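Local structure of precorrin-6y methyltransferase/putative decarboxylase (Methanothermobacter thermautotrophicus, 1L3I) at residues 163-166 with 171-174. The protein probably methylates C-15 of cobalt-precorrin-6B and then decarboxylates C-12, using S-adenosyl-L-methionine to make cobalt-precorrin-7 on the anaerobic route to adenosylcobalamin. Sequence-based numbering, arbitrary orientation.
Sequences RGRA and TMMV
The guanidinium of Arg-165 lies over Val-174, whose CG2 sits above the centre of one face, 3.7 Å from CZ; Met-172 SE approaches obliquely, near NH1. The second flat group, that of Arg-163, meets a water in its plane at the edge, a weak bond from NE; the same water donates to Val-174 O. Both arginines project from a long antiparallel beta hairpin, strands 155-167 and 170-183, far from the centre of the chain. In this part of the hairpin two hydrogen-bonded pairs, Arg-163 with Val-174 and Arg-165 with Met-172, are each closed by two N-H...O bonds, four in all: Arg-163 N reaches Val-174 O at 2.9 Å and Arg-165 N reaches Met-172 O at 2.8 Å, with Val-174 N to Arg-163 O and Met-172 N to Arg-165 O as the return bonds. Val-174 O therefore accepts from both a backbone N-H and the water.

Arg-165, Met-172 and Val-174 share one face of the hairpin. Arg-165 extends its CG away from the backbone N (chi1 175°), then bends at chi3 (-82°), folding its long chain across Val-174, whose compact branched side chain offers a methyl to the flat cation; Met-172 runs alongside, giving nonpolar bulk. Thr-171 and Met-173 point to the other face, where Thr-171 CG2 packs 3.7 Å from Gly-164 CA, a spot where a CB on residue 164 would collide with that methyl. Flexible Met-173, a selenomethionine like Met-172, curls at chi2 and chi3 to bring CE to 3.7 Å from Gly-164 N.

The hairpin reaches into the interfaces of the homotetramer: Arg-163 continues the sheet by antiparallel pairing with a strand of a neighbouring subunit, while Thr-171 N hydrogen-bonds to Glu-138 OE1 of another subunit. Between the strands, Gly-164 CA also makes a CA-H...O contact of 3.3 Å with Met-172 O.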
# COMPACT_ATOMS: atom_id res chain seq x y z
N ARG A 163 5.21 9.26 -1.58
CA ARG A 163 5.42 10.69 -1.48
C ARG A 163 5.30 11.29 -2.87
O ARG A 163 5.71 10.67 -3.85
CB ARG A 163 6.79 10.99 -0.88
CG ARG A 163 6.96 10.46 0.53
CD ARG A 163 8.28 10.92 1.14
NE ARG A 163 9.42 10.56 0.31
CZ ARG A 163 10.63 11.09 0.42
NH1 ARG A 163 10.88 12.03 1.34
NH2 ARG A 163 11.63 10.59 -0.29
N GLY A 164 4.65 12.45 -2.98
CA GLY A 164 4.50 13.11 -4.27
C GLY A 164 5.80 13.71 -4.79
O GLY A 164 6.63 14.21 -4.02
N ARG A 165 6.01 13.63 -6.10
CA ARG A 165 7.19 14.18 -6.76
C ARG A 165 6.65 14.89 -8.01
O ARG A 165 5.79 14.34 -8.71
CB ARG A 165 8.15 13.06 -7.21
CG ARG A 165 9.39 13.52 -8.03
CD ARG A 165 9.99 12.41 -8.96
NE ARG A 165 10.89 11.46 -8.27
CZ ARG A 165 11.12 10.21 -8.67
NH1 ARG A 165 10.54 9.73 -9.76
NH2 ARG A 165 11.93 9.43 -7.97
N ALA A 166 7.12 16.11 -8.26
CA ALA A 166 6.71 16.87 -9.44
C ALA A 166 7.18 16.19 -10.74
O ALA A 166 8.37 15.88 -10.89
CB ALA A 166 7.26 18.29 -9.34
N THR A 171 1.85 15.80 -10.31
CA THR A 171 2.45 15.18 -9.12
C THR A 171 2.34 13.66 -9.16
O THR A 171 1.24 13.14 -9.04
CB THR A 171 1.73 15.65 -7.82
OG1 THR A 171 1.54 17.07 -7.86
CG2 THR A 171 2.51 15.25 -6.56
N MSE A 172 3.44 12.96 -9.37
CA MSE A 172 3.35 11.51 -9.39
C MSE A 172 3.64 10.99 -8.01
O MSE A 172 4.38 11.61 -7.24
CB MSE A 172 4.32 10.89 -10.39
CG MSE A 172 5.75 10.90 -9.97
SE MSE A 172 6.76 9.59 -11.03
CE MSE A 172 5.62 8.04 -10.71
N MSE A 173 3.07 9.85 -7.67
CA MSE A 173 3.31 9.30 -6.36
C MSE A 173 4.47 8.30 -6.43
O MSE A 173 4.45 7.37 -7.25
CB MSE A 173 2.03 8.66 -5.83
CG MSE A 173 0.85 9.61 -5.73
SE MSE A 173 1.16 11.16 -4.59
CE MSE A 173 1.62 10.29 -2.93
N VAL A 174 5.48 8.51 -5.60
CA VAL A 174 6.65 7.64 -5.55
C VAL A 174 6.62 6.82 -4.26
O VAL A 174 6.65 7.38 -3.17
CB VAL A 174 7.96 8.46 -5.61
CG1 VAL A 174 9.16 7.54 -5.52
CG2 VAL A 174 8.01 9.28 -6.91
O HOH W 1 9.08 8.33 -2.17